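Local coordinates for protein transmembrane protease (Mus musculus, PDB 2E7V) that is probably a membrane-bound serine protease, represented by its SEA domain, an extracellular module that carries no protease active site of its own, at residues 12-17 and 106-111; 56-61 and 72-77. All blocks are in the same frame, centred on the assembly; numbering follows the deposited sequence.

Contact 1 of 2, residues 12-17 and 106-111; sequences QILNVE and EIAPSN
Leu14 lays its branched end obliquely over the carboxylate of Glu106, with CD1 of Leu14 3.6 Å from OE2 of Glu106, while CB of Leu14 meets CB of Ala108. The acid is probably tolerated against the hydrocarbon since both oxygens have partners: OE1 takes a hydrogen bond from the hydroxyl of Ser102 and OE2 one from the backbone N of Ser101. On the other face of the sheet Ile13 and Ile107 run side by side, pointing the same way, toward helix 28-46. CG2 of Ile13, anti to its backbone N, touches CG of Pro109 at 3.8 Å, the two side chains crossing at about a right angle.

The backbones pair in parallel, as the first and last strands of the alpha/beta SEA fold. Ile107 N donates to Gln12 O at 3.0 Å, and Leu14 N to Ile107 O at 3.1 Å, the latter donor tilted 27° from the carbonyl plane. Pairing stops at Pro109, whose nitrogen has no hydrogen to give and whose CD sits 3.5 Å from Leu14 O, just where a type II turn from Ile13 to Val16 bends the other chain away. A water then links the two backbones, donating to Leu14 O and accepting from Ser110 N at 3.0 Å. The chemistry implies a short parallel junction, apolar toward the helix, with a water bridging the backbones where direct pairing ends.

Contact 2 of 2, residues 56-61 and 72-77; sequences RTHVVK and DVVMKF
A classic beta bulge interrupts the antiparallel hairpin of strands 54-65 and 68-78, with Val60 and Lys61 both facing Asp72. Val60 N donates to Asp72 O at 2.7 Å, and Asp72 N returns a bond to Lys61 O. The Val60 side chain crosses those of Asp72 and Val74 at about a right angle: its CG2, lodged between the backbone N and the carbonyl carbon, lies 3.0 Å from Asp72 O and close to Asp72 CB, and its CG1 presses on Val74 CG2 at 3.4 Å, tight for carbons. Lys61 runs beside Asp72 with its CG against OD2, its NZ not in contact with the carboxylate, which is held by Ser10 and a salt bridge to Arg63.

In the SEA fold this hairpin forms one edge of the sheet, and its Thr57, Val59 and Val73 face helix 28-46. Thr57 holds its OG1 anti to the backbone N (chi1 -172°), from where it donates to Val74 O at 2.8 Å, approaching from above the carbonyl plane. The same oxygen accepts a second bond from His58 N, in that plane, so two donors grip it. An alanine at Thr57 would probably cost Val74 O one of these two donors and open a small gap beside Val73 CG1.

On the opposite face His58 stands alongside Val74, NE2 lying 3.5 Å from Val74 CB, obliquely. Arg56 and Lys76 extend side by side, with Lys76 CD over one guanidinium face. Arg56 NH2 and Lys76 NZ come within 3.8 Å despite their like charges, and two waters accept from both, one weakly from the lysine.

Overall arrangement
Both contacts belong to one mixed sheet, on opposite sides of the chain's centre, their own centres about 17 Å apart and their nearest atoms about 5 Å apart. Strands 4-14 and 68-78, neighbours in that sheet, connect them: contact 1 pairs the former with 106-107, contact 2 the latter with 54-65, so each includes an outermost strand. Contact 1 brings together distant parts of the sequence and is partly buried; contact 2 is a local hairpin and lies mainly at the surface. Helix 28-46 receives apolar side chains from both. Chemistry follows place: contact 1 has few backbone bonds and a water-bridged end, contact 2 a longer bonded register bearing charged side chains on its outer face.

Contact 1 of 2, residues 12-17 and 106-111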
loop_
_atom_site.group_PDB
_atom_site.type_symbol
_atom_site.label_atom_id
_atom_site.label_comp_id
_atom_site.label_asym_id
_atom_site.label_seq_id
_atom_site.Cartn_x
_atom_site.Cartn_y
_atom_site.Cartn_z
ATOM N N GLN A 12 2.563 6.743 -0.270
ATOM C CA GLN A 12 3.940 7.181 -0.109
ATOM C C GLN A 12 4.687 5.938 0.401
ATOM O O GLN A 12 4.273 5.324 1.383
ATOM C CB GLN A 12 4.026 8.305 0.929
ATOM C CG GLN A 12 3.529 9.662 0.439
ATOM C CD GLN A 12 2.252 10.110 1.126
ATOM O OE1 GLN A 12 1.143 9.866 0.639
ATOM N NE2 GLN A 12 2.402 10.764 2.274
ATOM N N ILE A 13 5.774 5.557 -0.262
ATOM C CA ILE A 13 6.528 4.382 0.163
ATOM C C ILE A 13 7.695 4.875 1.004
ATOM O O ILE A 13 8.739 5.265 0.487
ATOM C CB ILE A 13 7.023 3.563 -1.062
ATOM C CG1 ILE A 13 5.824 3.182 -1.948
ATOM C CG2 ILE A 13 7.743 2.296 -0.598
ATOM C CD1 ILE A 13 4.676 2.458 -1.197
ATOM N N LEU A 14 7.494 4.860 2.318
ATOM C CA LEU A 14 8.476 5.356 3.267
ATOM C C LEU A 14 9.805 4.610 3.328
ATOM O O LEU A 14 9.871 3.398 3.136
ATOM C CB LEU A 14 7.856 5.391 4.674
ATOM C CG LEU A 14 6.458 6.003 4.838
ATOM C CD1 LEU A 14 6.046 5.960 6.309
ATOM C CD2 LEU A 14 6.456 7.446 4.340
ATOM N N ASN A 15 10.866 5.368 3.581
ATOM C CA ASN A 15 12.213 4.834 3.752
ATOM C C ASN A 15 12.852 4.125 2.553
ATOM O O ASN A 15 13.702 3.248 2.726
ATOM C CB ASN A 15 12.199 3.918 4.982
ATOM C CG ASN A 15 11.522 4.579 6.182
ATOM O OD1 ASN A 15 10.878 3.919 7.009
ATOM N ND2 ASN A 15 11.672 5.894 6.280
ATOM N N VAL A 16 12.441 4.495 1.343
ATOM C CA VAL A 16 13.021 3.901 0.138
ATOM C C VAL A 16 13.393 5.014 -0.836
ATOM O O VAL A 16 12.549 5.821 -1.234
ATOM C CB VAL A 16 12.043 2.944 -0.580
ATOM C CG1 VAL A 16 12.728 2.321 -1.785
ATOM C CG2 VAL A 16 11.559 1.874 0.366
ATOM N N GLU A 17 14.666 5.076 -1.203
ATOM C CA GLU A 17 15.103 6.092 -2.146
ATOM C C GLU A 17 14.768 5.600 -3.541
ATOM O O GLU A 17 14.900 4.413 -3.833
ATOM C CB GLU A 17 16.614 6.325 -2.033
ATOM C CG GLU A 17 17.160 7.325 -3.048
ATOM C CD GLU A 17 18.661 7.558 -2.904
ATOM O OE1 GLU A 17 19.250 8.203 -3.792
ATOM O OE2 GLU A 17 19.248 7.100 -1.901
ATOM N N GLU A 106 0.125 5.956 3.340
ATOM C CA GLU A 106 1.501 5.491 3.277
ATOM C C GLU A 106 1.648 4.019 3.626
ATOM O O GLU A 106 0.744 3.392 4.176
ATOM C CB GLU A 106 2.367 6.318 4.233
ATOM C CG GLU A 106 1.895 6.245 5.694
ATOM C CD GLU A 106 2.630 7.212 6.621
ATOM O OE1 GLU A 106 2.924 8.338 6.188
ATOM O OE2 GLU A 106 2.893 6.855 7.797
ATOM N N ILE A 107 2.816 3.484 3.287
ATOM C CA ILE A 107 3.173 2.098 3.540
ATOM C C ILE A 107 4.679 2.092 3.776
ATOM O O ILE A 107 5.430 2.648 2.966
ATOM C CB ILE A 107 2.881 1.205 2.313
ATOM C CG1 ILE A 107 1.391 1.263 1.959
ATOM C CG2 ILE A 107 3.322 -0.241 2.600
ATOM C CD1 ILE A 107 1.000 0.372 0.799
ATOM N N ALA A 108 5.122 1.481 4.873
ATOM C CA ALA A 108 6.556 1.406 5.168
ATOM C C ALA A 108 7.064 -0.036 5.068
ATOM O O ALA A 108 6.824 -0.846 5.959
ATOM C CB ALA A 108 6.842 1.967 6.565
ATOM N N PRO A 109 7.761 -0.380 3.967
ATOM C CA PRO A 109 8.284 -1.742 3.811
ATOM C C PRO A 109 9.136 -2.054 5.034
ATOM O O PRO A 109 9.151 -3.180 5.517
ATOM C CB PRO A 109 9.106 -1.655 2.522
ATOM C CG PRO A 109 8.371 -0.634 1.731
ATOM C CD PRO A 109 8.045 0.432 2.771
ATOM N N SER A 110 9.854 -1.036 5.511
ATOM C CA SER A 110 10.663 -1.141 6.722
ATOM C C SER A 110 10.481 0.134 7.553
ATOM O O SER A 110 10.476 1.246 7.014
ATOM C CB SER A 110 12.140 -1.324 6.400
ATOM O OG SER A 110 12.841 -1.693 7.579
ATOM N N ASN A 111 10.334 -0.030 8.864
ATOM C CA ASN A 111 10.140 1.093 9.772
ATOM C C ASN A 111 11.462 1.530 10.408
ATOM O O ASN A 111 12.142 0.730 11.054
ATOM C CB ASN A 111 9.168 0.704 10.882
ATOM C CG ASN A 111 7.829 0.226 10.350
ATOM O OD1 ASN A 111 7.630 -0.957 10.062
ATOM N ND2 ASN A 111 6.905 1.152 10.208
HETATM O O HOH W 1 11.165 0.839 3.636
#

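Contact 2 of 2, residues 56-61 and 72-77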
loop_
_atom_site.group_PDB
_atom_site.type_symbol
_atom_site.label_atom_id
_atom_site.label_comp_id
_atom_site.label_asym_id
_atom_site.label_seq_id
_atom_site.Cartn_x
_atom_site.Cartn_y
_atom_site.Cartn_z
ATOM N N ARG A 56 -7.791 -9.295 -4.286
ATOM C CA ARG A 56 -6.355 -9.182 -4.508
ATOM C C ARG A 56 -5.944 -7.745 -4.810
ATOM O O ARG A 56 -6.777 -6.884 -5.129
ATOM C CB ARG A 56 -5.915 -10.087 -5.660
ATOM C CG ARG A 56 -6.543 -9.711 -6.983
ATOM C CD ARG A 56 -6.088 -10.602 -8.124
ATOM N NE ARG A 56 -7.125 -10.620 -9.145
ATOM C CZ ARG A 56 -8.143 -11.471 -9.155
ATOM N NH1 ARG A 56 -8.250 -12.384 -8.204
ATOM N NH2 ARG A 56 -9.068 -11.391 -10.100
ATOM N N THR A 57 -4.645 -7.495 -4.715
ATOM C CA THR A 57 -4.105 -6.168 -4.964
ATOM C C THR A 57 -2.859 -6.226 -5.838
ATOM O O THR A 57 -2.223 -7.275 -5.992
ATOM C CB THR A 57 -3.741 -5.477 -3.642
ATOM O OG1 THR A 57 -3.395 -4.109 -3.885
ATOM C CG2 THR A 57 -2.560 -6.182 -2.981
ATOM N N HIS A 58 -2.515 -5.088 -6.421
ATOM C CA HIS A 58 -1.332 -5.031 -7.252
ATOM C C HIS A 58 -0.881 -3.613 -7.507
ATOM O O HIS A 58 -1.693 -2.696 -7.696
ATOM C CB HIS A 58 -1.565 -5.770 -8.577
ATOM C CG HIS A 58 -2.415 -5.028 -9.562
ATOM N ND1 HIS A 58 -1.890 -4.412 -10.677
ATOM C CD2 HIS A 58 -3.756 -4.848 -9.629
ATOM C CE1 HIS A 58 -2.872 -3.888 -11.392
ATOM N NE2 HIS A 58 -4.014 -4.138 -10.779
ATOM N N VAL A 59 0.434 -3.448 -7.466
ATOM C CA VAL A 59 1.078 -2.174 -7.708
ATOM C C VAL A 59 1.034 -1.975 -9.229
ATOM O O VAL A 59 1.560 -2.795 -9.984
ATOM C CB VAL A 59 2.547 -2.221 -7.200
ATOM C CG1 VAL A 59 3.326 -1.011 -7.687
ATOM C CG2 VAL A 59 2.564 -2.293 -5.677
ATOM N N VAL A 60 0.380 -0.905 -9.676
ATOM C CA VAL A 60 0.277 -0.632 -11.109
ATOM C C VAL A 60 1.534 0.070 -11.589
ATOM O O VAL A 60 1.883 0.010 -12.764
ATOM C CB VAL A 60 -0.954 0.229 -11.434
ATOM C CG1 VAL A 60 -2.211 -0.495 -10.994
ATOM C CG2 VAL A 60 -0.843 1.565 -10.758
ATOM N N LYS A 61 2.204 0.756 -10.672
ATOM C CA LYS A 61 3.450 1.421 -10.998
ATOM C C LYS A 61 4.054 2.146 -9.813
ATOM O O LYS A 61 3.356 2.507 -8.854
ATOM C CB LYS A 61 3.276 2.377 -12.180
ATOM C CG LYS A 61 2.880 3.790 -11.856
ATOM C CD LYS A 61 3.180 4.673 -13.061
ATOM C CE LYS A 61 4.652 4.569 -13.462
ATOM N NZ LYS A 61 4.998 5.356 -14.687
ATOM N N ASP A 72 1.359 3.416 -7.029
ATOM C CA ASP A 72 -0.049 3.484 -7.393
ATOM C C ASP A 72 -0.514 2.036 -7.277
ATOM O O ASP A 72 0.002 1.145 -7.955
ATOM C CB ASP A 72 -0.242 4.023 -8.807
ATOM C CG ASP A 72 0.281 5.444 -8.960
ATOM O OD1 ASP A 72 0.170 6.239 -7.999
ATOM O OD2 ASP A 72 0.797 5.766 -10.041
ATOM N N VAL A 73 -1.481 1.828 -6.390
ATOM C CA VAL A 73 -2.006 0.501 -6.062
ATOM C C VAL A 73 -3.495 0.306 -6.347
ATOM O O VAL A 73 -4.326 1.159 -5.993
ATOM C CB VAL A 73 -1.761 0.224 -4.546
ATOM C CG1 VAL A 73 -2.319 -1.145 -4.140
ATOM C CG2 VAL A 73 -0.280 0.334 -4.237
ATOM N N VAL A 74 -3.834 -0.814 -6.982
ATOM C CA VAL A 74 -5.233 -1.130 -7.269
ATOM C C VAL A 74 -5.650 -2.237 -6.299
ATOM O O VAL A 74 -4.882 -3.165 -6.054
ATOM C CB VAL A 74 -5.438 -1.651 -8.722
ATOM C CG1 VAL A 74 -6.821 -2.282 -8.856
ATOM C CG2 VAL A 74 -5.317 -0.503 -9.724
ATOM N N MET A 75 -6.849 -2.120 -5.738
ATOM C CA MET A 75 -7.369 -3.122 -4.815
ATOM C C MET A 75 -8.745 -3.562 -5.306
ATOM O O MET A 75 -9.609 -2.714 -5.596
ATOM C CB MET A 75 -7.476 -2.553 -3.386
ATOM C CG MET A 75 -6.129 -2.209 -2.718
ATOM S SD MET A 75 -6.306 -0.993 -1.348
ATOM C CE MET A 75 -6.500 0.481 -2.332
ATOM N N LYS A 76 -8.941 -4.881 -5.412
ATOM C CA LYS A 76 -10.213 -5.457 -5.866
ATOM C C LYS A 76 -10.991 -6.144 -4.745
ATOM O O LYS A 76 -10.425 -6.959 -3.995
ATOM C CB LYS A 76 -9.982 -6.490 -6.977
ATOM C CG LYS A 76 -11.279 -7.140 -7.471
ATOM C CD LYS A 76 -11.072 -8.059 -8.660
ATOM C CE LYS A 76 -12.420 -8.489 -9.238
ATOM N NZ LYS A 76 -12.278 -9.324 -10.453
ATOM N N PHE A 77 -12.284 -5.828 -4.653
ATOM C CA PHE A 77 -13.175 -6.405 -3.642
ATOM C C PHE A 77 -14.460 -6.964 -4.251
ATOM O O PHE A 77 -14.918 -6.510 -5.303
ATOM C CB PHE A 77 -13.581 -5.360 -2.586
ATOM C CG PHE A 77 -12.426 -4.742 -1.868
ATOM C CD1 PHE A 77 -11.713 -3.691 -2.445
ATOM C CD2 PHE A 77 -12.011 -5.244 -0.631
ATOM C CE1 PHE A 77 -10.597 -3.149 -1.806
ATOM C CE2 PHE A 77 -10.895 -4.709 0.018
ATOM C CZ PHE A 77 -10.186 -3.658 -0.575
HETATM O O HOH W 2 -11.566 -12.491 -9.318
HETATM O O HOH W 3 -9.810 -8.884 -12.100
#